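Local structure of uncharacterized protein (6PTM) at residues 239-244 and 260-265; 229-234 and 254-259. The protein probably acts as an exo-carrageenase of glycoside hydrolase family 42, releasing units from the ends of carrageenan chains. All blocks are in the same frame, centred on the assembly; numbering follows the deposited sequence.

How the contacts relate
Contacts 1 and 2 are two levels of one excursion of the chain, the run that leaves strand 225-230 of a parallel sheet, forms helix 236-241 and returns through a long loop to helix 261-278. Contact 2 closes the inner level, nearer the sheet, and contact 1 the outer one; their centres lie about 11 Å apart, and their segments alternate along the chain. They touch directly: A263 CB of contact 1 packs 3.6 Å from Y256 CD2 of contact 2, and R264 NE lies 2.8 Å from I258 O, a probable hydrogen bond. The bound 1,2-ethanediol, probably from the crystallisation liquor, meets N230 and S232 in contact 2.

Contact 1 of 2, residues 239-244 and 260-265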
loop_
_atom_site.group_PDB
_atom_site.type_symbol
_atom_site.label_atom_id
_atom_site.label_comp_id
_atom_site.label_asym_id
_atom_site.label_seq_id
_atom_site.Cartn_x
_atom_site.Cartn_y
_atom_site.Cartn_z
ATOM N N GLU A 239 31.974 11.381 6.399
ATOM C CA GLU A 239 32.586 10.049 6.195
ATOM C C GLU A 239 34.100 10.141 6.490
ATOM O O GLU A 239 34.620 9.262 7.195
ATOM C CB GLU A 239 32.301 9.567 4.774
ATOM C CG GLU A 239 33.002 8.270 4.473
ATOM C CD GLU A 239 32.649 7.677 3.128
ATOM O OE1 GLU A 239 31.777 8.289 2.409
ATOM O OE2 GLU A 239 33.250 6.598 2.814
ATOM N N LYS A 240 34.773 11.186 5.992
ATOM C CA LYS A 240 36.231 11.430 6.209
ATOM C C LYS A 240 36.463 11.669 7.705
ATOM O O LYS A 240 37.351 11.056 8.248
ATOM C CB LYS A 240 36.742 12.583 5.325
ATOM C CG LYS A 240 38.164 13.059 5.618
ATOM C CD LYS A 240 38.696 14.138 4.685
ATOM N N LYS A 241 35.648 12.480 8.375
ATOM C CA LYS A 241 35.813 12.769 9.813
ATOM C C LYS A 241 35.733 11.487 10.669
ATOM O O LYS A 241 36.419 11.415 11.709
ATOM C CB LYS A 241 34.711 13.738 10.213
ATOM C CG LYS A 241 34.738 14.198 11.654
ATOM C CD LYS A 241 33.707 15.261 11.885
ATOM C CE LYS A 241 33.254 15.386 13.317
ATOM N NZ LYS A 241 34.266 16.124 14.095
ATOM N N ASP A 242 34.862 10.533 10.336
ATOM C CA ASP A 242 34.748 9.276 11.112
ATOM C C ASP A 242 34.172 8.201 10.206
ATOM O O ASP A 242 32.946 8.033 10.122
ATOM C CB ASP A 242 33.913 9.440 12.383
ATOM C CG ASP A 242 33.952 8.192 13.252
ATOM O OD1 ASP A 242 34.477 7.205 12.788
ATOM O OD2 ASP A 242 33.434 8.205 14.346
ATOM N N PRO A 243 35.048 7.452 9.503
ATOM C CA PRO A 243 34.606 6.436 8.558
ATOM C C PRO A 243 33.683 5.391 9.193
ATOM O O PRO A 243 32.981 4.751 8.442
ATOM C CB PRO A 243 35.916 5.798 8.065
ATOM C CG PRO A 243 36.977 6.861 8.288
ATOM C CD PRO A 243 36.516 7.623 9.506
ATOM N N THR A 244 33.629 5.276 10.522
ATOM C CA THR A 244 32.770 4.237 11.142
ATOM C C THR A 244 31.308 4.606 10.873
ATOM O O THR A 244 30.431 3.749 10.991
ATOM C CB THR A 244 33.103 3.994 12.616
ATOM O OG1 THR A 244 32.784 5.160 13.374
ATOM C CG2 THR A 244 34.546 3.545 12.804
ATOM N N HIS A 260 24.895 5.922 14.890
ATOM C CA HIS A 260 26.169 6.686 15.022
ATOM C C HIS A 260 25.853 8.136 15.384
ATOM O O HIS A 260 24.994 8.742 14.738
ATOM C CB HIS A 260 26.982 6.612 13.741
ATOM C CG HIS A 260 28.392 7.058 13.928
ATOM N ND1 HIS A 260 28.708 8.360 14.242
ATOM C CD2 HIS A 260 29.556 6.377 13.853
ATOM C CE1 HIS A 260 30.016 8.463 14.375
ATOM N NE2 HIS A 260 30.571 7.257 14.124
ATOM N N PRO A 261 26.503 8.749 16.404
ATOM C CA PRO A 261 26.209 10.135 16.788
ATOM C C PRO A 261 26.388 11.144 15.658
ATOM O O PRO A 261 25.688 12.110 15.679
ATOM C CB PRO A 261 27.202 10.466 17.905
ATOM C CG PRO A 261 27.459 9.116 18.530
ATOM C CD PRO A 261 27.422 8.124 17.370
ATOM N N LEU A 262 27.309 10.911 14.719
ATOM C CA LEU A 262 27.562 11.895 13.658
ATOM C C LEU A 262 26.398 11.808 12.659
ATOM O O LEU A 262 26.047 12.836 12.037
ATOM C CB LEU A 262 28.926 11.621 13.031
ATOM C CG LEU A 262 29.339 12.600 11.950
ATOM C CD1 LEU A 262 29.523 13.981 12.539
ATOM C CD2 LEU A 262 30.595 12.124 11.259
ATOM N N ALA A 263 25.758 10.648 12.556
ATOM C CA ALA A 263 24.564 10.484 11.704
ATOM C C ALA A 263 23.432 11.325 12.291
ATOM O O ALA A 263 22.764 12.047 11.532
ATOM C CB ALA A 263 24.199 9.022 11.584
ATOM N N ARG A 264 23.221 11.243 13.605
ATOM C CA ARG A 264 22.173 12.024 14.303
ATOM C C ARG A 264 22.474 13.547 14.215
ATOM O O ARG A 264 21.512 14.340 13.994
ATOM C CB ARG A 264 22.007 11.498 15.732
ATOM C CG ARG A 264 21.822 9.986 15.768
ATOM C CD ARG A 264 20.475 9.557 16.297
ATOM N NE ARG A 264 20.130 8.160 15.989
ATOM C CZ ARG A 264 19.132 7.502 16.582
ATOM N NH1 ARG A 264 18.438 8.097 17.543
ATOM N NH2 ARG A 264 18.840 6.260 16.232
ATOM N N GLN A 265 23.729 13.966 14.381
ATOM C CA GLN A 265 24.105 15.400 14.211
ATOM C C GLN A 265 23.687 15.851 12.796
ATOM O O GLN A 265 23.057 16.926 12.633
ATOM C CB GLN A 265 25.607 15.614 14.442
ATOM C CG GLN A 265 26.092 17.031 14.073
ATOM C CD GLN A 265 27.600 17.115 14.079
ATOM O OE1 GLN A 265 28.214 16.615 15.006
ATOM N NE2 GLN A 265 28.207 17.661 13.018
#
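D242, the first residue past helix 236-241 to leave helical geometry, reaches across to H260, which stands at the N-cap of helix 261-278. D242 CB lies 4.4 Å from L262 CD2, a loose apolar touch. CG stands anti to the backbone N (chi1 -173°), carrying the carboxylate over to the imidazole. D242 OD2 accepts from H260 NE2 at 3.0 Å; it lies in the imidazole plane, but the N-H arrives from well above the carboxylate plane, and at 136° the bond is bent. D242 OD1 turns back to its own segment, taking T244 OG1 at 2.7 Å and T244 N at 3.1 Å from one face, the latter closing an Asx turn. T244 OG1 also receives a weak bond from H260 NE2. Histidine suits this place because its other nitrogen, H260 ND1, accepts from L262 N at 2.9 Å and caps the helix. An alanine at D242 would probably cost H260 NE2 its carboxylate partner, leaving the weak bond to T244, and undo the turn. On the helix side, K241 CE lies beside L262 CD1. With ND1 accepting, the imidazole is probably neutral, its proton on NE2; a second on ND1 might cost the helix cap.

Contact 2 of 2, residues 229-234 and 254-259; sequences LNHSNF and TMYDIN. With EDO (1,2-ethanediol), chain B.
Y256 carries its CG between the backbone N and the carbonyl carbon (chi1 65°), while H231 sets its CG anti to the carbonyl carbon (chi1 -66°); together these torsions bring the phenol oxygen to the rim of the imidazole. H231 ND1 and Y256 OH are hydrogen-bonded at 2.7 Å. The two rings meet rim to rim, their planes 49° apart. Tyrosine suits this buried place since its hydroxyl also bonds N267 of helix 261-278, while its ring offers both faces to apolar neighbours: T254 CG2 lies over one, and F234 CD1 presses on the other, 3.4 Å from Y256 CD1. The F234 and Y256 rings are inclined obliquely, and Y256 CB makes a CH-pi contact over the face of F234, 4.2 Å from its centroid. The backbones join where M255 N donates to H231 O at 3.0 Å, and the same oxygen receives a CH...O contact from T254 CA. N230 ND2 donates to S232 OG and to O1 of the ethanediol, each at 2.8 Å, while N230 OD1 accepts from N233 N, forming an Asx motif that turns the chain after N230. H231, F234 and Y256 form an aromatic cluster joining the loop after strand 225-230 to that leading into helix 261-278, part of one beta-alpha connection consistent with the (beta/alpha)8 barrel of GH42 enzymes.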
loop_
_atom_site.group_PDB
_atom_site.type_symbol
_atom_site.label_atom_id
_atom_site.label_comp_id
_atom_site.label_asym_id
_atom_site.label_seq_id
_atom_site.Cartn_x
_atom_site.Cartn_y
_atom_site.Cartn_z
ATOM N N LEU A 229 12.826 12.668 2.227
ATOM C CA LEU A 229 14.166 12.590 2.860
ATOM C C LEU A 229 14.939 11.432 2.245
ATOM O O LEU A 229 14.501 10.264 2.415
ATOM C CB LEU A 229 14.037 12.394 4.365
ATOM C CG LEU A 229 13.831 13.670 5.165
ATOM C CD1 LEU A 229 12.429 14.188 4.947
ATOM C CD2 LEU A 229 14.117 13.427 6.664
ATOM N N ASN A 230 16.040 11.757 1.571
ATOM C CA ASN A 230 17.012 10.797 0.998
ATOM C C ASN A 230 18.020 10.390 2.063
ATOM O O ASN A 230 18.441 11.276 2.839
ATOM C CB ASN A 230 17.781 11.380 -0.179
ATOM C CG ASN A 230 19.012 10.558 -0.493
ATOM O OD1 ASN A 230 20.061 10.749 0.147
ATOM N ND2 ASN A 230 18.864 9.644 -1.454
ATOM N N HIS A 231 18.371 9.102 2.100
ATOM C CA HIS A 231 19.338 8.540 3.081
ATOM C C HIS A 231 20.453 7.734 2.401
ATOM O O HIS A 231 21.250 7.145 3.147
ATOM C CB HIS A 231 18.589 7.727 4.153
ATOM C CG HIS A 231 17.699 8.559 5.013
ATOM N ND1 HIS A 231 18.196 9.370 6.000
ATOM C CD2 HIS A 231 16.354 8.728 5.018
ATOM C CE1 HIS A 231 17.185 9.999 6.592
ATOM N NE2 HIS A 231 16.038 9.615 6.011
ATOM N N SER A 232 20.505 7.653 1.068
ATOM C CA SER A 232 21.550 6.881 0.344
ATOM C C SER A 232 22.841 7.691 0.198
ATOM O O SER A 232 23.869 7.081 -0.020
ATOM C CB SER A 232 21.069 6.429 -0.992
ATOM O OG SER A 232 20.748 7.535 -1.789
ATOM N N ASN A 233 22.769 9.009 0.333
ATOM C CA ASN A 233 23.875 9.937 0.007
ATOM C C ASN A 233 24.245 10.662 1.299
ATOM O O ASN A 233 23.559 11.630 1.658
ATOM C CB ASN A 233 23.468 10.876 -1.140
ATOM C CG ASN A 233 24.625 11.718 -1.659
ATOM O OD1 ASN A 233 25.751 11.628 -1.153
ATOM N ND2 ASN A 233 24.358 12.569 -2.648
ATOM N N PHE A 234 25.273 10.190 1.996
ATOM C CA PHE A 234 25.706 10.782 3.274
ATOM C C PHE A 234 26.932 11.649 2.986
ATOM O O PHE A 234 27.783 11.262 2.194
ATOM C CB PHE A 234 25.886 9.647 4.272
ATOM C CG PHE A 234 26.089 10.147 5.664
ATOM C CD1 PHE A 234 25.011 10.607 6.406
ATOM C CD2 PHE A 234 27.349 10.170 6.232
ATOM C CE1 PHE A 234 25.201 11.082 7.689
ATOM C CE2 PHE A 234 27.526 10.667 7.514
ATOM C CZ PHE A 234 26.456 11.097 8.242
ATOM N N THR A 254 19.543 3.436 3.242
ATOM C CA THR A 254 20.181 4.183 4.379
ATOM C C THR A 254 21.663 3.778 4.474
ATOM O O THR A 254 21.990 2.797 5.175
ATOM C CB THR A 254 19.437 3.992 5.714
ATOM O OG1 THR A 254 18.042 4.243 5.571
ATOM C CG2 THR A 254 19.983 4.897 6.800
ATOM N N MET A 255 22.544 4.485 3.774
ATOM C CA MET A 255 23.936 4.026 3.552
ATOM C C MET A 255 24.839 4.682 4.609
ATOM O O MET A 255 25.872 5.302 4.285
ATOM C CB MET A 255 24.384 4.351 2.124
ATOM C CG MET A 255 23.689 3.518 1.079
ATOM S SD MET A 255 23.750 1.762 1.490
ATOM C CE MET A 255 25.533 1.523 1.458
ATOM N N TYR A 256 24.431 4.568 5.859
ATOM C CA TYR A 256 25.169 5.063 7.037
ATOM C C TYR A 256 24.521 4.421 8.269
ATOM O O TYR A 256 23.456 3.813 8.156
ATOM C CB TYR A 256 25.198 6.592 7.055
ATOM C CG TYR A 256 23.875 7.301 7.220
ATOM C CD1 TYR A 256 23.145 7.762 6.133
ATOM C CD2 TYR A 256 23.334 7.499 8.478
ATOM C CE1 TYR A 256 21.919 8.409 6.302
ATOM C CE2 TYR A 256 22.094 8.098 8.656
ATOM C CZ TYR A 256 21.393 8.600 7.570
ATOM O OH TYR A 256 20.179 9.234 7.783
ATOM N N ASP A 257 25.153 4.602 9.418
ATOM C CA ASP A 257 24.776 3.933 10.682
ATOM C C ASP A 257 23.734 4.783 11.407
ATOM O O ASP A 257 24.110 5.837 11.917
ATOM C CB ASP A 257 26.024 3.778 11.549
ATOM C CG ASP A 257 25.724 3.108 12.879
ATOM O OD1 ASP A 257 24.586 2.635 13.059
ATOM O OD2 ASP A 257 26.644 3.026 13.690
ATOM N N ILE A 258 22.482 4.317 11.492
ATOM C CA ILE A 258 21.410 5.061 12.226
ATOM C C ILE A 258 21.745 5.184 13.720
ATOM O O ILE A 258 21.122 6.011 14.401
ATOM C CB ILE A 258 20.021 4.437 12.006
ATOM C CG1 ILE A 258 19.954 2.963 12.430
ATOM C CG2 ILE A 258 19.585 4.635 10.575
ATOM C CD1 ILE A 258 18.561 2.365 12.378
ATOM N N ASN A 259 22.681 4.391 14.255
ATOM C CA ASN A 259 23.025 4.475 15.698
ATOM C C ASN A 259 24.319 5.286 15.917
ATOM O O ASN A 259 24.797 5.294 17.060
ATOM C CB ASN A 259 23.076 3.075 16.312
ATOM C CG ASN A 259 21.721 2.422 16.286
ATOM O OD1 ASN A 259 21.523 1.409 15.622
ATOM N ND2 ASN A 259 20.775 2.997 17.017
HETATM C C1 EDO B . 16.126 8.189 -3.695
HETATM O O1 EDO B . 16.618 9.399 -3.134
HETATM C C2 EDO B . 16.122 7.139 -2.642
HETATM O O2 EDO B . 17.412 6.827 -2.107
#